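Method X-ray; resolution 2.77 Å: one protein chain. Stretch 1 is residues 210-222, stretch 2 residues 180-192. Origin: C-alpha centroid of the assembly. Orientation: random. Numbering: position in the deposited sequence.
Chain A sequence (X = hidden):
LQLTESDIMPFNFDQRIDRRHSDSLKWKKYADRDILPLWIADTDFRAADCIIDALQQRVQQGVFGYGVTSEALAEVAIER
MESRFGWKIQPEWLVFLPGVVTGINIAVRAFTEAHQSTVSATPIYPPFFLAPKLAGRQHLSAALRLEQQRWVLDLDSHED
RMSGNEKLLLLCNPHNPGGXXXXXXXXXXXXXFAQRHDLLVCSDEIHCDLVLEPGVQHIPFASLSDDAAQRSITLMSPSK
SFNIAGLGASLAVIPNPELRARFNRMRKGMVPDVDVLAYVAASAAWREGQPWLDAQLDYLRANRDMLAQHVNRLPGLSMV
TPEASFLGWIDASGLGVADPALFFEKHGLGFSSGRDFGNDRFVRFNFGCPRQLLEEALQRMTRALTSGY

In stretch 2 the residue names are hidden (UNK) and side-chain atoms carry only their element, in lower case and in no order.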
# COMPACT_ATOMS: atom_id res chain seq x y z
N LEU A 210 -6.19 11.69 -20.27
CA LEU A 210 -7.22 11.15 -21.15
C LEU A 210 -8.13 12.24 -21.72
O LEU A 210 -9.32 12.02 -21.93
CB LEU A 210 -8.05 10.10 -20.41
CG LEU A 210 -7.29 8.86 -19.96
CD1 LEU A 210 -8.21 7.90 -19.22
CD2 LEU A 210 -6.63 8.17 -21.15
N VAL A 211 -7.58 13.42 -21.98
CA VAL A 211 -8.34 14.51 -22.58
C VAL A 211 -8.48 14.24 -24.07
O VAL A 211 -7.48 14.09 -24.78
CB VAL A 211 -7.68 15.87 -22.32
CG1 VAL A 211 -8.46 16.98 -22.99
CG2 VAL A 211 -7.56 16.12 -20.82
N LEU A 212 -9.72 14.19 -24.56
CA LEU A 212 -9.99 13.90 -25.96
C LEU A 212 -10.35 15.14 -26.77
O LEU A 212 -10.19 15.11 -28.00
CB LEU A 212 -11.14 12.89 -26.09
CG LEU A 212 -11.07 11.59 -25.30
CD1 LEU A 212 -12.32 10.76 -25.57
CD2 LEU A 212 -9.81 10.80 -25.64
N GLU A 213 -10.82 16.20 -26.14
CA GLU A 213 -11.30 17.35 -26.88
C GLU A 213 -10.13 18.12 -27.47
O GLU A 213 -9.18 18.46 -26.75
CB GLU A 213 -12.13 18.26 -25.96
CG GLU A 213 -13.27 18.98 -26.66
CD GLU A 213 -14.36 18.03 -27.12
OE1 GLU A 213 -14.43 16.89 -26.62
OE2 GLU A 213 -15.17 18.43 -27.99
N PRO A 214 -10.14 18.41 -28.77
CA PRO A 214 -9.02 19.13 -29.38
C PRO A 214 -8.97 20.58 -28.93
O PRO A 214 -9.98 21.17 -28.53
CB PRO A 214 -9.31 19.02 -30.88
CG PRO A 214 -10.79 18.89 -30.96
CD PRO A 214 -11.20 18.09 -29.75
N GLY A 215 -7.76 21.14 -28.97
CA GLY A 215 -7.56 22.55 -28.69
C GLY A 215 -7.73 22.90 -27.22
O GLY A 215 -7.58 24.06 -26.83
N VAL A 216 -8.06 21.90 -26.40
CA VAL A 216 -8.31 22.10 -24.98
C VAL A 216 -7.25 21.33 -24.19
O VAL A 216 -7.11 20.11 -24.36
CB VAL A 216 -9.72 21.65 -24.57
CG1 VAL A 216 -9.97 21.94 -23.10
CG2 VAL A 216 -10.76 22.32 -25.44
N GLN A 217 -6.53 22.03 -23.33
CA GLN A 217 -5.49 21.46 -22.50
C GLN A 217 -5.96 21.34 -21.06
O GLN A 217 -6.61 22.25 -20.54
CB GLN A 217 -4.21 22.31 -22.56
CG GLN A 217 -3.10 21.80 -21.66
CD GLN A 217 -2.16 22.89 -21.21
OE1 GLN A 217 -1.30 23.34 -21.97
NE2 GLN A 217 -2.31 23.34 -19.97
N HIS A 218 -5.64 20.22 -20.42
CA HIS A 218 -5.89 20.09 -18.99
C HIS A 218 -5.07 21.11 -18.22
O HIS A 218 -3.88 21.33 -18.50
CB HIS A 218 -5.55 18.68 -18.52
CG HIS A 218 -5.44 18.56 -17.03
ND1 HIS A 218 -4.23 18.58 -16.37
CD2 HIS A 218 -6.39 18.42 -16.07
CE1 HIS A 218 -4.44 18.46 -15.07
NE2 HIS A 218 -5.74 18.36 -14.86
N ILE A 219 -5.70 21.75 -17.23
CA ILE A 219 -5.05 22.79 -16.45
C ILE A 219 -5.00 22.37 -14.99
O ILE A 219 -6.06 22.22 -14.36
CB ILE A 219 -5.76 24.14 -16.61
CG1 ILE A 219 -5.67 24.62 -18.06
CG2 ILE A 219 -5.18 25.17 -15.66
CD1 ILE A 219 -6.37 25.93 -18.32
N PRO A 220 -3.82 22.14 -14.42
CA PRO A 220 -3.75 21.85 -12.98
C PRO A 220 -4.25 23.03 -12.16
O PRO A 220 -4.01 24.19 -12.50
CB PRO A 220 -2.26 21.59 -12.75
CG PRO A 220 -1.71 21.22 -14.09
CD PRO A 220 -2.50 22.03 -15.07
N PHE A 221 -4.96 22.71 -11.07
CA PHE A 221 -5.51 23.77 -10.23
C PHE A 221 -4.41 24.63 -9.63
O PHE A 221 -4.51 25.86 -9.60
CB PHE A 221 -6.37 23.15 -9.12
CG PHE A 221 -7.03 24.17 -8.23
CD1 PHE A 221 -8.24 24.74 -8.58
CD2 PHE A 221 -6.43 24.56 -7.04
CE1 PHE A 221 -8.85 25.67 -7.76
CE2 PHE A 221 -7.03 25.49 -6.21
CZ PHE A 221 -8.24 26.05 -6.58
N ALA A 222 -3.33 24.00 -9.16
CA ALA A 222 -2.24 24.73 -8.52
C ALA A 222 -1.40 25.53 -9.50
O ALA A 222 -0.48 26.23 -9.06
CB ALA A 222 -1.35 23.76 -7.74
N UNK A 180 -16.22 15.75 -17.46
CA UNK A 180 -16.06 17.15 -17.84
C UNK A 180 -14.61 17.59 -17.63
O UNK A 180 -14.03 17.36 -16.56
c UNK A 180 -17.00 18.03 -17.03
o UNK A 180 -18.36 17.68 -17.32
c UNK A 180 -16.77 19.50 -17.36
N UNK A 181 -14.04 18.22 -18.65
CA UNK A 181 -12.74 18.87 -18.56
C UNK A 181 -12.99 20.35 -18.29
O UNK A 181 -13.45 21.08 -19.17
c UNK A 181 -11.63 17.19 -20.06
c UNK A 181 -11.92 18.67 -19.84
c UNK A 181 -10.63 19.47 -19.77
N UNK A 182 -12.69 20.79 -17.07
CA UNK A 182 -12.98 22.16 -16.68
C UNK A 182 -12.08 23.14 -17.41
O UNK A 182 -10.87 22.93 -17.53
c UNK A 182 -13.91 21.62 -14.38
c UNK A 182 -15.16 22.18 -14.20
c UNK A 182 -13.66 20.38 -13.80
c UNK A 182 -12.84 22.33 -15.17
c UNK A 182 -16.15 21.53 -13.48
c UNK A 182 -15.88 20.30 -12.92
c UNK A 182 -14.64 19.72 -13.08
o UNK A 182 -16.85 19.65 -12.21
N UNK A 183 -12.68 24.22 -17.92
CA UNK A 183 -11.95 25.25 -18.64
C UNK A 183 -11.23 26.17 -17.66
O UNK A 183 -11.37 26.06 -16.44
c UNK A 183 -13.58 22.69 -22.75
n UNK A 183 -14.18 22.17 -23.81
c UNK A 183 -12.56 24.64 -21.62
n UNK A 183 -13.22 23.97 -22.74
c UNK A 183 -13.57 25.20 -20.63
c UNK A 183 -12.89 26.03 -19.55
n UNK A 183 -13.33 21.93 -21.69
N UNK A 184 -10.45 27.11 -18.21
CA UNK A 184 -9.66 27.99 -17.36
C UNK A 184 -10.54 28.97 -16.59
O UNK A 184 -10.26 29.28 -15.43
c UNK A 184 -8.63 28.74 -18.21
n UNK A 184 -5.27 30.33 -17.42
c UNK A 184 -6.37 29.86 -18.25
c UNK A 184 -4.28 29.56 -16.99
n UNK A 184 -3.31 30.08 -16.23
c UNK A 184 -7.55 29.42 -17.39
n UNK A 184 -4.24 28.28 -17.31
N UNK A 185 -11.60 29.48 -17.23
CA UNK A 185 -12.50 30.39 -16.54
C UNK A 185 -13.26 29.69 -15.42
O UNK A 185 -13.55 30.31 -14.39
n UNK A 185 -13.43 35.48 -17.35
c UNK A 185 -13.49 31.01 -17.53
c UNK A 185 -12.49 33.27 -18.04
c UNK A 185 -13.75 34.08 -17.75
c UNK A 185 -12.84 31.90 -18.59
N UNK A 186 -13.57 28.41 -15.59
CA UNK A 186 -14.29 27.67 -14.56
C UNK A 186 -13.38 27.33 -13.39
O UNK A 186 -13.82 27.33 -12.23
c UNK A 186 -14.91 26.41 -15.15
o UNK A 186 -17.54 25.34 -16.89
o UNK A 186 -15.62 24.47 -17.51
c UNK A 186 -16.30 25.39 -17.00
c UNK A 186 -15.58 26.63 -16.50
N UNK A 187 -12.11 27.03 -13.66
CA UNK A 187 -11.17 26.76 -12.58
C UNK A 187 -10.88 28.02 -11.77
O UNK A 187 -10.77 27.96 -10.54
c UNK A 187 -9.96 24.74 -13.67
c UNK A 187 -9.87 26.17 -13.14
c UNK A 187 -8.65 24.32 -14.32
c UNK A 187 -10.33 23.78 -12.55
N UNK A 188 -10.75 29.16 -12.45
CA UNK A 188 -10.52 30.41 -11.73
C UNK A 188 -11.73 30.81 -10.91
O UNK A 188 -11.60 31.53 -9.92
c UNK A 188 -10.14 31.52 -12.71
c UNK A 188 -8.80 31.30 -13.40
o UNK A 188 -9.24 33.34 -14.54
o UNK A 188 -7.25 32.46 -14.79
c UNK A 188 -8.40 32.45 -14.30
N UNK A 189 -12.93 30.36 -11.31
CA UNK A 189 -14.11 30.58 -10.48
C UNK A 189 -14.07 29.71 -9.23
O UNK A 189 -14.39 30.17 -8.13
c UNK A 189 -15.38 30.31 -11.28
N UNK A 190 -13.67 28.45 -9.38
CA UNK A 190 -13.51 27.57 -8.22
C UNK A 190 -12.39 28.06 -7.31
O UNK A 190 -12.46 27.87 -6.09
c UNK A 190 -13.93 24.26 -10.22
o UNK A 190 -12.78 23.83 -10.11
c UNK A 190 -13.24 26.14 -8.67
n UNK A 190 -14.87 23.62 -10.90
c UNK A 190 -14.33 25.56 -9.56
N UNK A 191 -11.36 28.69 -7.87
CA UNK A 191 -10.30 29.26 -7.05
C UNK A 191 -10.80 30.45 -6.25
O UNK A 191 -10.48 30.59 -5.06
c UNK A 191 -7.97 30.39 -7.20
c UNK A 191 -9.11 29.66 -7.92
c UNK A 191 -7.43 29.54 -6.06
c UNK A 191 -6.87 30.76 -8.18
N UNK A 192 -11.58 31.33 -6.88
CA UNK A 192 -12.13 32.48 -6.16
C UNK A 192 -13.09 32.04 -5.07
O UNK A 192 -13.20 32.71 -4.04
c UNK A 192 -13.76 34.51 -10.86
n UNK A 192 -13.76 34.13 -12.13
c UNK A 192 -12.81 33.44 -7.14
c UNK A 192 -12.52 35.27 -8.87
n UNK A 192 -12.62 34.84 -10.26
n UNK A 192 -14.91 34.57 -10.19
c UNK A 192 -11.82 34.23 -7.99

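Position 180 carries one carbon bearing an oxygen and a carbon, and touches nothing on stretch 1: Thr180. Position 181 has three carbons, forked at the first, aimed toward stretch 1 and meeting two valines there, so it is Val181; its CG2 lies 4.3 Å from Val211 CG2 and its CG1 4.2 Å from Val216 CG1. At position 182 one carbon leads to a six-carbon ring bearing an oxygen, whose end leads away from stretch 1. This is Tyr182.

Position 183 shows three carbons, a nitrogen, then a carbon with two more nitrogens, its end reaching Val216. It is Arg183, at the N-cap position. CA-to-CB points away, yet the chain folds back through two m rotamers until NH1 lies 3.6 Å from Val216 CG1, which sits over one face of the guanidinium. The flat group can thus cover a methyl while NH1 and NH2 are hydrogen-bonded elsewhere in the structure.

Position 184 repeats that pattern, but extended, its first three chi angles t and its end meeting Ile219: Arg184. Here Ile219 CD1 approaches the guanidinium edge, 3.3 Å from NH1. Position 185, four carbons in a row ending in nitrogen, is Lys185, out of reach. Position 186 has three carbons, the third carrying two oxygens, and is Glu186; its OE2 accepts a hydrogen bond of 3.0 Å from Arg183 N, satisfying a free amide at the helix start.

Position 187 has four carbons, forked at the second, pointing toward Ile219: Leu187. Its CD1 comes within 3.7 Å of Ile219 CB and 3.3 Å of Ile219 O. Position 188, again three carbons ending in two oxygens, is Glu188, directed away; its OE2 makes a long salt bridge to Arg184 NE at 3.9 Å. The single carbon of position 189 makes it Ala189, out of reach.

Position 190 has three carbons, the third carrying an oxygen and a nitrogen, and its backbone lies by the Phe221 ring edge: Gln190, with C 4.3 Å from Phe221 CE1. Position 191, four carbons forked at the second, meets Phe221 with a terminal carbon and is Leu191, its CD1 3.6 Å from Phe221 CZ. Position 192, three carbons, a nitrogen and a carbon with two more nitrogens, is Arg192, out of reach.

No hydrogen bond crosses this contact. Val181 meets the valines before the helix; Leu187 and Leu191, one turn apart, then receive Ile219 and Phe221. Arg183 and Arg184 border this packing, bringing guanidinium groups against aliphatic carbons. Apolar side chains pack across, while within its own stretch Glu186 answers the Arg183 amide.

Stretch 2 180-192: TVYRRKELEAQLR
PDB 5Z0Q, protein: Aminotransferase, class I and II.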